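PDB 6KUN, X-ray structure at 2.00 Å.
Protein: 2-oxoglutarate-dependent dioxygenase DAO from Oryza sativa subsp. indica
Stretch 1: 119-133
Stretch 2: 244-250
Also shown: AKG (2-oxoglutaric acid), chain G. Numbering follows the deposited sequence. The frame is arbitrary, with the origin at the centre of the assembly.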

# COMPACT_ATOMS: atom_id res chain seq x y z
N ALA B 119 -10.59 -13.26 9.43
CA ALA B 119 -9.22 -13.74 9.46
C ALA B 119 -8.29 -12.69 10.06
O ALA B 119 -7.43 -13.01 10.89
N TYR B 120 -8.47 -11.44 9.66
CA TYR B 120 -7.72 -10.36 10.18
C TYR B 120 -7.89 -10.20 11.69
O TYR B 120 -6.94 -10.12 12.37
N ALA B 121 -9.11 -10.18 12.18
CA ALA B 121 -9.34 -10.01 13.62
C ALA B 121 -8.62 -11.12 14.39
O ALA B 121 -7.89 -10.86 15.37
N GLU B 122 -8.77 -12.35 13.92
CA GLU B 122 -8.11 -13.48 14.54
C GLU B 122 -6.59 -13.32 14.52
O GLU B 122 -5.92 -13.55 15.54
N ARG B 123 -6.02 -12.92 13.35
CA ARG B 123 -4.58 -12.78 13.24
C ARG B 123 -4.06 -11.64 14.12
O ARG B 123 -3.00 -11.76 14.76
N MET B 124 -4.79 -10.54 14.16
CA MET B 124 -4.40 -9.45 15.04
C MET B 124 -4.48 -9.85 16.50
O MET B 124 -3.66 -9.39 17.33
N HIS B 125 -5.43 -10.71 16.86
CA HIS B 125 -5.47 -11.17 18.23
C HIS B 125 -4.20 -11.96 18.59
O HIS B 125 -3.59 -11.73 19.63
N SER B 126 -3.82 -12.92 17.73
CA SER B 126 -2.60 -13.69 17.95
C SER B 126 -1.38 -12.77 18.05
O SER B 126 -0.49 -12.99 18.88
N LEU B 127 -1.35 -11.73 17.22
CA LEU B 127 -0.24 -10.80 17.24
C LEU B 127 -0.16 -10.10 18.59
O LEU B 127 0.90 -10.07 19.20
N ILE B 128 -1.27 -9.57 19.09
CA ILE B 128 -1.17 -8.74 20.29
C ILE B 128 -0.86 -9.62 21.49
O ILE B 128 -0.17 -9.18 22.41
N VAL B 129 -1.32 -10.87 21.48
CA VAL B 129 -0.95 -11.81 22.53
C VAL B 129 0.56 -12.10 22.49
O VAL B 129 1.23 -12.09 23.52
N ASP B 130 1.10 -12.33 21.29
CA ASP B 130 2.53 -12.56 21.12
C ASP B 130 3.34 -11.35 21.57
O ASP B 130 4.31 -11.49 22.33
N VAL B 131 2.93 -10.16 21.15
CA VAL B 131 3.58 -8.95 21.63
C VAL B 131 3.51 -8.84 23.15
O VAL B 131 4.52 -8.60 23.83
N ALA B 132 2.31 -9.01 23.73
CA ALA B 132 2.21 -8.93 25.19
C ALA B 132 3.18 -9.90 25.88
O ALA B 132 3.86 -9.53 26.83
N GLY B 133 3.23 -11.15 25.39
CA GLY B 133 4.14 -12.13 25.99
C GLY B 133 5.59 -11.71 25.95
O GLY B 133 6.34 -11.91 26.91
N SER B 244 -7.89 3.23 9.45
CA SER B 244 -6.98 2.53 10.32
C SER B 244 -7.68 1.34 10.95
O SER B 244 -8.90 1.25 10.95
N ILE B 245 -6.86 0.43 11.46
CA ILE B 245 -7.33 -0.77 12.14
C ILE B 245 -6.54 -0.86 13.44
O ILE B 245 -5.31 -0.66 13.47
N ALA B 246 -7.25 -1.20 14.51
CA ALA B 246 -6.60 -1.32 15.81
C ALA B 246 -7.13 -2.50 16.60
O ALA B 246 -8.32 -2.85 16.50
N MET B 247 -6.25 -3.12 17.36
CA MET B 247 -6.62 -4.17 18.30
C MET B 247 -6.15 -3.74 19.68
O MET B 247 -4.96 -3.48 19.89
N PHE B 248 -7.09 -3.63 20.60
CA PHE B 248 -6.84 -3.18 21.98
C PHE B 248 -6.88 -4.38 22.91
O PHE B 248 -7.92 -5.02 23.06
N LEU B 249 -5.74 -4.71 23.49
CA LEU B 249 -5.65 -5.67 24.58
C LEU B 249 -5.95 -4.93 25.87
O LEU B 249 -5.20 -4.00 26.25
N LEU B 250 -7.02 -5.33 26.56
CA LEU B 250 -7.60 -4.50 27.61
C LEU B 250 -7.07 -4.83 29.01
O LEU B 250 -6.38 -4.01 29.61

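Residues 119-133 are helical throughout, and the helix crosses the strand 244-249 at -48°, with axes 8.9 Å apart at closest approach. No hydrogen bond links the two stretches. The contact is apolar and buries 445 Å² in total.

A119 makes no contact with the strand. Y120 points toward it, with chi1 at -145°, between wells. Its CE2 lies 4.2 Å from I245 CD1, an oblique approach to the ring. I245 also points in, with chi1 m and chi2 t. A121 points sideways, and its backbone matters more: A121 O is 3.3 Å from M247 CE. E122 points away, and the end of R123 leads away as well.

M124 points in, with chi1 m, chi2 at -107° and chi3 m. Its CE reaches I245 CG2 at 3.5 Å, while its CB lies 3.7 Å from M247 CE. M247 is the centre of the contact and has the largest covered area, 110 Å². Its chi angles are t, p and p, which bring CE against the helix backbone, 3.6 Å from H125 N. H125 itself points sideways, with chi1 t; its CB is 4.2 Å from M247 CE.

S126 and L127 do not touch the strand. I128, one turn after M124, points in with chi1 t and chi2 at 18°. It bridges two strand residues: CG2 is 4.1 Å from M247 CG, and CG1 is 3.9 Å from L249 CB. V131 points toward the strand but stays out of contact. A132 closes the row, its CB 3.6 Å from L249 CD1. L249 has chi1 at -141° and chi2 t.

A246 and F248 point away from the helix. The 2-oxoglutarate lies beyond the strand. S244 OG lies 2.9 Å from AKG O3 and 2.9 Å from AKG O4, both oxygens of the same carboxylate. AKG O2 lies at the F248 ring edge, 3.9 Å from CE2 of F248.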

# COMPACT_ATOMS: atom_id res chain seq x y z
CB ALA B 119 -8.76 -14.13 8.04
CB TYR B 120 -7.99 -9.05 9.44
CG TYR B 120 -6.80 -8.20 9.33
CD1 TYR B 120 -5.90 -8.44 8.37
CD2 TYR B 120 -6.57 -7.15 10.18
CE1 TYR B 120 -4.81 -7.68 8.22
CE2 TYR B 120 -5.46 -6.37 10.04
CZ TYR B 120 -4.59 -6.65 9.04
OH TYR B 120 -3.45 -6.00 8.78
CB ALA B 121 -10.84 -10.03 13.95
CB GLU B 122 -8.53 -14.76 13.81
CG GLU B 122 -9.94 -15.19 14.12
CD GLU B 122 -10.44 -16.27 13.16
OE1 GLU B 122 -9.74 -16.57 12.16
OE2 GLU B 122 -11.54 -16.80 13.41
CB ARG B 123 -4.16 -12.57 11.79
CG ARG B 123 -4.53 -13.70 10.87
CD ARG B 123 -3.90 -14.97 11.32
NE ARG B 123 -2.45 -14.81 11.37
CZ ARG B 123 -1.66 -15.01 10.33
NH1 ARG B 123 -2.17 -15.38 9.16
NH2 ARG B 123 -0.35 -14.83 10.47
CB MET B 124 -5.31 -8.25 14.80
CG MET B 124 -5.11 -7.58 13.50
SD MET B 124 -4.28 -6.02 13.75
CE MET B 124 -5.67 -4.97 14.02
CB HIS B 125 -6.70 -12.03 18.47
CG HIS B 125 -6.76 -12.56 19.86
ND1 HIS B 125 -6.64 -13.90 20.16
CD2 HIS B 125 -6.84 -11.92 21.04
CE1 HIS B 125 -6.67 -14.05 21.46
NE2 HIS B 125 -6.82 -12.87 22.01
CB SER B 126 -2.39 -14.69 16.81
OG SER B 126 -3.39 -15.69 16.81
CB LEU B 127 -0.34 -9.81 16.09
CG LEU B 127 0.72 -8.72 15.98
CD1 LEU B 127 2.13 -9.31 15.94
CD2 LEU B 127 0.46 -7.86 14.76
CB ILE B 128 -2.45 -7.90 20.46
CG1 ILE B 128 -2.29 -6.67 21.35
CG2 ILE B 128 -3.60 -8.78 20.95
CD1 ILE B 128 -0.90 -6.19 21.62
CB VAL B 129 -1.78 -13.09 22.40
CG1 VAL B 129 -1.26 -14.20 23.32
CG2 VAL B 129 -3.26 -12.80 22.73
CB ASP B 130 2.84 -12.91 19.66
CG ASP B 130 4.31 -13.27 19.43
OD1 ASP B 130 4.87 -14.07 20.21
OD2 ASP B 130 4.90 -12.77 18.46
CB VAL B 131 2.97 -7.72 20.94
CG1 VAL B 131 3.55 -6.46 21.57
CG2 VAL B 131 3.25 -7.76 19.44
CB ALA B 132 0.78 -9.20 25.65
CB SER B 244 -6.41 3.45 11.43
OG SER B 244 -7.38 3.85 12.35
CB ILE B 245 -7.09 -2.00 11.26
CG1 ILE B 245 -7.68 -1.78 9.86
CG2 ILE B 245 -7.70 -3.21 11.84
CD1 ILE B 245 -7.22 -2.78 8.88
CB ALA B 246 -6.78 -0.03 16.65
CB MET B 247 -5.95 -5.49 17.90
CG MET B 247 -6.33 -6.64 18.84
SD MET B 247 -8.06 -7.17 18.77
CE MET B 247 -7.99 -8.21 17.32
CB PHE B 248 -7.84 -2.13 22.43
CG PHE B 248 -7.93 -0.95 21.51
CD1 PHE B 248 -8.73 -0.98 20.38
CD2 PHE B 248 -7.24 0.22 21.80
CE1 PHE B 248 -8.84 0.12 19.57
CE2 PHE B 248 -7.37 1.33 20.97
CZ PHE B 248 -8.16 1.27 19.84
CB LEU B 249 -4.27 -6.28 24.65
CG LEU B 249 -4.05 -7.75 24.96
CD1 LEU B 249 -2.59 -7.89 25.45
CD2 LEU B 249 -4.95 -8.40 25.87
CB LEU B 250 -9.12 -4.60 27.57
CG LEU B 250 -9.80 -4.23 26.25
CD1 LEU B 250 -11.29 -4.58 26.21
CD2 LEU B 250 -9.61 -2.75 25.97
C1 AKG G . -5.88 5.24 19.08
O1 AKG G . -5.20 4.35 18.52
O2 AKG G . -6.44 5.04 20.18
C2 AKG G . -6.02 6.54 18.44
O5 AKG G . -5.65 7.55 19.00
C3 AKG G . -6.64 6.62 17.06
C4 AKG G . -6.11 5.48 16.20
C5 AKG G . -6.71 5.59 14.81
O3 AKG G . -5.95 5.85 13.85
O4 AKG G . -7.93 5.40 14.68